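Local coordinates for protein 26S proteasome regulatory subunit RPN10 (Schizosaccharomyces pombe, PDB 2X5N) that protects polyubiquitin chains from disassembly by deubiquitinating enzymes and so promotes protein degradation, as a regulatory subunit of the 26S proteasome, at residues Ala137-His142 with Ser164-Ser169; Gly18-Thr23 with Ile170-Gln175; Leu8-Glu13 with Met51-Asn56. All blocks are in the same frame, centred on the assembly; numbering follows the deposited sequence.

Interaction 1: residues Ala137-His142 with Ser164-Ser169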
# COMPACT_ATOMS: atom_id res chain seq x y z
N ALA A 137 -9.87 -5.80 -1.99
CA ALA A 137 -9.41 -5.72 -0.61
C ALA A 137 -8.36 -4.64 -0.48
O ALA A 137 -7.69 -4.29 -1.45
CB ALA A 137 -8.83 -7.04 -0.18
N ILE A 138 -8.21 -4.11 0.73
CA ILE A 138 -7.22 -3.09 0.96
C ILE A 138 -6.65 -3.19 2.37
O ILE A 138 -7.38 -3.42 3.34
CB ILE A 138 -7.77 -1.68 0.67
CG1 ILE A 138 -6.68 -0.62 0.89
CG2 ILE A 138 -9.04 -1.41 1.48
CD1 ILE A 138 -6.88 0.65 0.12
N ASP A 139 -5.34 -3.04 2.44
CA ASP A 139 -4.60 -2.85 3.67
C ASP A 139 -3.96 -1.48 3.64
O ASP A 139 -3.42 -1.05 2.62
CB ASP A 139 -3.52 -3.91 3.83
CG ASP A 139 -4.08 -5.29 3.76
OD1 ASP A 139 -5.09 -5.55 4.45
OD2 ASP A 139 -3.51 -6.11 3.02
N ILE A 140 -4.00 -0.79 4.76
CA ILE A 140 -3.35 0.51 4.88
C ILE A 140 -2.34 0.46 6.01
O ILE A 140 -2.65 0.01 7.10
CB ILE A 140 -4.35 1.62 5.18
CG1 ILE A 140 -5.31 1.79 3.99
CG2 ILE A 140 -3.65 2.92 5.48
CD1 ILE A 140 -6.45 2.76 4.24
N ILE A 141 -1.13 0.91 5.71
CA ILE A 141 -0.05 1.07 6.70
C ILE A 141 0.02 2.57 6.96
O ILE A 141 0.41 3.33 6.09
CB ILE A 141 1.28 0.54 6.17
CG1 ILE A 141 1.17 -0.96 5.89
CG2 ILE A 141 2.39 0.84 7.18
CD1 ILE A 141 2.22 -1.52 4.93
N HIS A 142 -0.41 2.97 8.15
CA HIS A 142 -0.53 4.38 8.51
C HIS A 142 0.59 4.74 9.48
O HIS A 142 0.73 4.12 10.54
CB HIS A 142 -1.90 4.60 9.15
CG HIS A 142 -2.28 6.04 9.27
ND1 HIS A 142 -3.25 6.48 10.14
CD2 HIS A 142 -1.86 7.14 8.60
CE1 HIS A 142 -3.40 7.79 10.02
NE2 HIS A 142 -2.56 8.21 9.09
N SER A 164 -10.93 -9.23 5.25
CA SER A 164 -9.91 -9.18 4.22
C SER A 164 -9.07 -7.93 4.27
O SER A 164 -8.04 -7.88 3.62
CB SER A 164 -10.58 -9.29 2.86
OG SER A 164 -11.43 -8.18 2.64
N CYS A 165 -9.56 -6.91 4.97
CA CYS A 165 -8.94 -5.59 4.96
C CYS A 165 -8.37 -5.25 6.33
O CYS A 165 -8.93 -5.62 7.35
CB CYS A 165 -9.98 -4.53 4.60
SG CYS A 165 -10.72 -4.72 2.95
N HIS A 166 -7.27 -4.50 6.36
CA HIS A 166 -6.55 -4.21 7.60
C HIS A 166 -6.03 -2.79 7.64
O HIS A 166 -5.57 -2.27 6.63
CB HIS A 166 -5.35 -5.16 7.79
CG HIS A 166 -5.73 -6.59 7.66
ND1 HIS A 166 -5.84 -7.23 6.44
CD2 HIS A 166 -6.07 -7.50 8.59
CE1 HIS A 166 -6.24 -8.47 6.63
NE2 HIS A 166 -6.38 -8.67 7.93
N LEU A 167 -6.10 -2.21 8.83
CA LEU A 167 -5.42 -0.96 9.13
C LEU A 167 -4.32 -1.27 10.13
O LEU A 167 -4.58 -1.77 11.24
CB LEU A 167 -6.40 0.04 9.72
CG LEU A 167 -5.77 1.36 10.16
CD1 LEU A 167 -5.11 2.09 9.01
CD2 LEU A 167 -6.83 2.22 10.80
N VAL A 168 -3.09 -0.99 9.72
CA VAL A 168 -1.91 -1.21 10.56
C VAL A 168 -1.36 0.20 10.83
O VAL A 168 -0.85 0.87 9.92
CB VAL A 168 -0.86 -2.09 9.86
CG1 VAL A 168 0.42 -2.21 10.69
CG2 VAL A 168 -1.47 -3.47 9.52
N SER A 169 -1.41 0.63 12.08
CA SER A 169 -1.05 1.99 12.46
C SER A 169 0.18 1.90 13.34
O SER A 169 0.12 1.27 14.38
CB SER A 169 -2.20 2.63 13.24
OG SER A 169 -3.38 2.67 12.48
O HOH W 1 -4.51 5.20 12.19
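His166 donates from ND1 to OD1 of Asp139 over 2.7 Å; the oxygen lies in the ring plane and is met on its syn side, 34° out of the carboxylate plane. On both residues CG sits beside the backbone N (chi1 -52° for His166, -56° for Asp139), and the side chains run side by side from adjacent strands. OD2 of Asp139 forms a salt bridge with Arg108, which gives each oxygen of this buried acid a partner. An alanine in place of Asp139 would probably leave the imidazole N-H without this acceptor and Arg108 without this carboxylate. Between the backbones, Val168 N reaches Ile140 O at 2.8 Å, flanked by Ile140 N to His166 O and His142 N to Val168 O. Where the strand pair begins, SG of Cys165 stands in for a carbonyl and accepts from Ile138 N at 3.4 Å. At the far end a water joins His142 ND1 to Ser169 OG. CD1 of Leu167 rests 3.9 Å from CG2 of Ile140, two branched aliphatics suited to the face covered by helix 151-159. The result is a parallel pair, with strand 166-170 at the sheet edge, as expected of the Rossmann-like von Willebrand A fold.

Interaction 2: residues Gly18-Thr23 with Ile170-Gln175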
# COMPACT_ATOMS: atom_id res chain seq x y z
N GLY A 18 12.69 12.22 9.56
CA GLY A 18 13.50 11.22 10.25
C GLY A 18 12.89 10.62 11.51
O GLY A 18 13.58 9.95 12.27
N ASP A 19 11.60 10.84 11.73
CA ASP A 19 10.93 10.21 12.87
C ASP A 19 10.71 8.71 12.73
O ASP A 19 10.34 8.05 13.71
CB ASP A 19 9.63 10.95 13.25
CG ASP A 19 8.56 10.94 12.18
OD1 ASP A 19 8.81 10.56 11.02
OD2 ASP A 19 7.42 11.34 12.53
N TYR A 20 10.93 8.17 11.53
CA TYR A 20 11.07 6.72 11.32
C TYR A 20 12.46 6.50 10.74
O TYR A 20 12.91 7.29 9.92
CB TYR A 20 9.99 6.17 10.38
CG TYR A 20 8.60 6.26 10.95
CD1 TYR A 20 7.92 5.13 11.40
CD2 TYR A 20 7.98 7.50 11.10
CE1 TYR A 20 6.66 5.24 11.95
CE2 TYR A 20 6.72 7.61 11.66
CZ TYR A 20 6.07 6.48 12.08
OH TYR A 20 4.83 6.62 12.64
N ILE A 21 13.15 5.45 11.17
CA ILE A 21 14.53 5.25 10.81
C ILE A 21 14.63 4.61 9.43
O ILE A 21 13.99 3.60 9.18
CB ILE A 21 15.26 4.38 11.87
CG1 ILE A 21 15.44 5.19 13.15
CG2 ILE A 21 16.63 3.96 11.37
CD1 ILE A 21 16.00 4.39 14.31
N PRO A 22 15.43 5.19 8.53
CA PRO A 22 16.16 6.46 8.65
C PRO A 22 15.33 7.68 8.21
O PRO A 22 15.59 8.80 8.67
CB PRO A 22 17.35 6.25 7.72
CG PRO A 22 16.78 5.37 6.62
CD PRO A 22 15.81 4.46 7.31
N THR A 23 14.36 7.46 7.33
CA THR A 23 13.31 8.43 7.02
C THR A 23 12.02 7.64 6.86
O THR A 23 12.05 6.44 6.65
CB THR A 23 13.56 9.20 5.71
OG1 THR A 23 13.55 8.29 4.61
CG2 THR A 23 14.87 9.96 5.78
N ILE A 170 1.27 2.55 12.93
CA ILE A 170 2.53 2.39 13.64
C ILE A 170 3.07 3.76 13.97
O ILE A 170 3.45 4.49 13.07
CB ILE A 170 3.57 1.69 12.77
CG1 ILE A 170 3.07 0.32 12.31
CG2 ILE A 170 4.89 1.56 13.53
CD1 ILE A 170 2.84 -0.66 13.43
N PRO A 171 3.09 4.12 15.26
CA PRO A 171 3.73 5.36 15.68
C PRO A 171 5.21 5.48 15.48
O PRO A 171 5.86 4.44 15.33
CB PRO A 171 3.24 5.62 17.12
CG PRO A 171 2.40 4.43 17.48
CD PRO A 171 2.50 3.38 16.38
N PRO A 172 5.77 6.69 15.59
CA PRO A 172 7.22 6.80 15.61
C PRO A 172 7.91 5.93 16.63
O PRO A 172 7.37 5.86 17.71
CB PRO A 172 7.48 8.30 15.68
CG PRO A 172 6.21 8.94 15.21
CD PRO A 172 5.11 8.00 15.62
N SER A 173 9.03 5.29 16.35
CA SER A 173 9.71 4.54 17.38
C SER A 173 11.13 4.30 16.96
O SER A 173 11.48 4.57 15.81
CB SER A 173 8.99 3.21 17.66
OG SER A 173 9.49 2.16 16.87
N PRO A 174 11.97 3.84 17.91
CA PRO A 174 13.29 3.31 17.57
C PRO A 174 13.48 2.08 16.71
O PRO A 174 14.56 1.78 16.20
CB PRO A 174 14.11 3.44 18.86
CG PRO A 174 13.09 3.85 19.94
CD PRO A 174 11.71 3.70 19.35
N GLN A 175 12.38 1.33 16.61
CA GLN A 175 12.39 0.05 15.91
C GLN A 175 12.10 0.29 14.44
O GLN A 175 11.71 1.37 14.05
CB GLN A 175 11.39 -0.93 16.54
CG GLN A 175 11.74 -1.24 18.01
CD GLN A 175 11.09 -2.50 18.54
OE1 GLN A 175 10.21 -3.08 17.91
NE2 GLN A 175 11.53 -2.93 19.72
O HOH W 2 9.97 5.55 13.97
O HOH W 3 11.14 3.68 12.99
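Tyr20 lays one face of its ring over CA of Pro172, a CH-pi contact with the carbon 4.1 Å from the centroid, toward the rim. Tyr20 CG lies anti to the carbonyl carbon, beside the backbone N (chi1 -66°), which starts the ring off toward Pro172. CG of the proline lies 3.8 Å from CE2 of Tyr20, the side chains crossing at a slant. The phenol reaches past Pro172 to the backbone, where OH donates to Ile170 O over 2.6 Å, in the carbonyl plane and on a lone pair. Tyr20 OH also hydrogen-bonds with Gly144 N, a second grip on the hydroxyl. Asp19 brings OD2 to within 3.8 Å of CG of Pro172, but its carboxylate is held by a salt bridge with Arg24. CD1 of Ile21 meets Pro174 O at 3.5 Å. One water links Asp19 O with Ser173 N; another accepts from Ile21 N and has Ser173 O and Gln175 O as possible acceptors. Ser173 OG takes the N-H of Gln175 in an ST turn. Pro171, Pro172 and Pro174 have no N-H to offer, which suits a surface contact where loops meet through an aromatic face, one phenol bond and bridging waters, with no direct backbone-to-backbone hydrogen bond.

Interaction 3: residues Leu8-Glu13 with Met51-Asn56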
# COMPACT_ATOMS: atom_id res chain seq x y z
N LEU A 8 1.12 0.68 -3.05
CA LEU A 8 1.10 2.12 -3.24
C LEU A 8 1.98 2.76 -2.19
O LEU A 8 1.70 2.67 -0.98
CB LEU A 8 -0.33 2.66 -3.07
CG LEU A 8 -1.22 2.61 -4.32
CD1 LEU A 8 -1.25 1.21 -4.97
CD2 LEU A 8 -2.64 3.04 -3.98
N ILE A 9 3.04 3.42 -2.65
CA ILE A 9 3.98 4.09 -1.75
C ILE A 9 3.69 5.58 -1.72
O ILE A 9 3.31 6.19 -2.72
CB ILE A 9 5.46 3.83 -2.11
CG1 ILE A 9 5.85 4.27 -3.53
CG2 ILE A 9 5.77 2.34 -1.87
CD1 ILE A 9 7.31 4.21 -3.74
N ASP A 10 3.85 6.15 -0.53
CA ASP A 10 3.74 7.58 -0.33
C ASP A 10 5.12 8.19 -0.57
O ASP A 10 6.07 7.93 0.19
CB ASP A 10 3.20 7.84 1.08
CG ASP A 10 2.86 9.30 1.35
OD1 ASP A 10 3.39 10.20 0.67
OD2 ASP A 10 2.05 9.53 2.29
N ASN A 11 5.24 8.95 -1.65
CA ASN A 11 6.47 9.72 -1.93
C ASN A 11 6.20 11.22 -1.86
O ASN A 11 6.80 11.99 -2.62
CB ASN A 11 7.07 9.34 -3.28
CG ASN A 11 6.17 9.69 -4.44
OD1 ASN A 11 4.96 9.58 -4.33
ND2 ASN A 11 6.77 10.06 -5.58
N SER A 12 5.32 11.63 -0.94
CA SER A 12 5.08 13.05 -0.69
C SER A 12 6.18 13.67 0.18
O SER A 12 7.01 12.96 0.77
CB SER A 12 3.73 13.28 -0.01
OG SER A 12 3.78 12.95 1.37
N GLU A 13 6.17 15.00 0.27
CA GLU A 13 7.14 15.72 1.08
C GLU A 13 7.05 15.33 2.57
O GLU A 13 8.03 15.48 3.29
CB GLU A 13 6.97 17.23 0.91
CG GLU A 13 5.64 17.77 1.39
CD GLU A 13 5.37 19.19 0.96
OE1 GLU A 13 6.33 19.97 0.76
OE2 GLU A 13 4.18 19.53 0.82
N MET A 51 2.93 1.49 -7.37
CA MET A 51 2.49 2.83 -7.68
C MET A 51 2.96 3.78 -6.61
O MET A 51 3.18 3.39 -5.47
CB MET A 51 0.95 2.93 -7.65
CG MET A 51 0.25 2.42 -8.84
SD MET A 51 -1.51 2.63 -8.61
CE MET A 51 -1.69 4.38 -8.36
N THR A 52 3.08 5.04 -6.98
CA THR A 52 3.19 6.12 -6.02
C THR A 52 1.84 6.81 -5.80
O THR A 52 0.93 6.72 -6.63
CB THR A 52 4.13 7.21 -6.53
OG1 THR A 52 3.55 7.79 -7.71
CG2 THR A 52 5.50 6.68 -6.83
N ILE A 53 1.72 7.53 -4.67
CA ILE A 53 0.57 8.40 -4.47
C ILE A 53 0.96 9.84 -4.20
O ILE A 53 0.09 10.69 -4.06
CB ILE A 53 -0.41 7.90 -3.41
CG1 ILE A 53 0.23 7.93 -2.02
CG2 ILE A 53 -0.86 6.50 -3.74
CD1 ILE A 53 -0.75 7.80 -0.86
N GLY A 54 2.25 10.13 -4.22
CA GLY A 54 2.74 11.46 -3.93
C GLY A 54 3.33 12.17 -5.12
O GLY A 54 2.97 11.90 -6.29
N ASP A 55 4.18 13.14 -4.82
CA ASP A 55 4.67 13.99 -5.90
C ASP A 55 3.57 14.58 -6.77
O ASP A 55 3.72 14.65 -7.98
CB ASP A 55 5.93 13.46 -6.60
CG ASP A 55 6.63 14.47 -7.47
OD1 ASP A 55 6.50 15.69 -7.24
OD2 ASP A 55 7.33 13.98 -8.39
N ASN A 56 2.43 14.89 -6.14
CA ASN A 56 1.37 15.55 -6.87
C ASN A 56 0.44 14.77 -7.78
O ASN A 56 -0.56 15.27 -8.24
CB ASN A 56 1.76 16.92 -7.44
CG ASN A 56 2.46 17.78 -6.43
OD1 ASN A 56 1.91 18.10 -5.38
ND2 ASN A 56 3.70 18.17 -6.75
O HOH W 4 4.70 10.23 -7.83
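The first beta-alpha-beta unit of the von Willebrand A domain closes where Leu8 and Ile9 of strand 3-9 run parallel beside Met51 and Thr52 of strand 47-52. Ile9 uses both backbone polar atoms: its N donates to Met51 O at 2.8 Å, and its O accepts from Ile53 N at 2.9 Å. Beneath helix 86-98, CD1 of Leu8 packs on CB of Met51 at 3.9 Å, the side chains pointing the same way, while CD2 touches CG2 of Ile53, whose side chain crosses that of Leu8 at about a right angle. Asn11 has CG between its backbone N and carbonyl carbon (chi1 64°), close to Thr52 and Gly54, and its amide can both accept and donate: OD1 takes a weak bond from Gly54 N at 2.8 Å, and ND2 serves Pro79 O and a water shared with Thr52 OG1 and Gly54 O. Asp10 OD1 accepts from Ser12 N, closing an Asx turn, and also from Ser12 OG; OD2 is held by Ser115 and Gly114. Asp10 and Ser12 match the start of the Asp-x-Ser-x-Ser signature of metal-binding relatives, but Trp14 replaces the last serine. Apolar strand packing thus gives way to a largely buried polar network, likely to hold the loops in place.

Overall arrangement
Interactions 1 and 3 belong to one six-stranded sheet, on opposite sides of the chain's centre: their own centres are about 17 Å apart and their nearest atoms about 6 Å. Strand 106-113 fills the place between them, pairing with 3-9 on one flank and 136-143 on the other. Interaction 2 continues directly from interaction 1, because Ile170 follows Ser169 and its N probably hydrogen-bonds to His142 O at 2.9 Å. Its other half, 18-23, follows the loop of interaction 3 and leads into helix 24-42; the centres of interactions 2 and 3 lie about 18 Å apart. Together the three contacts connect the first strand, 3-9, through sheet and surface loops, to the last, 166-170.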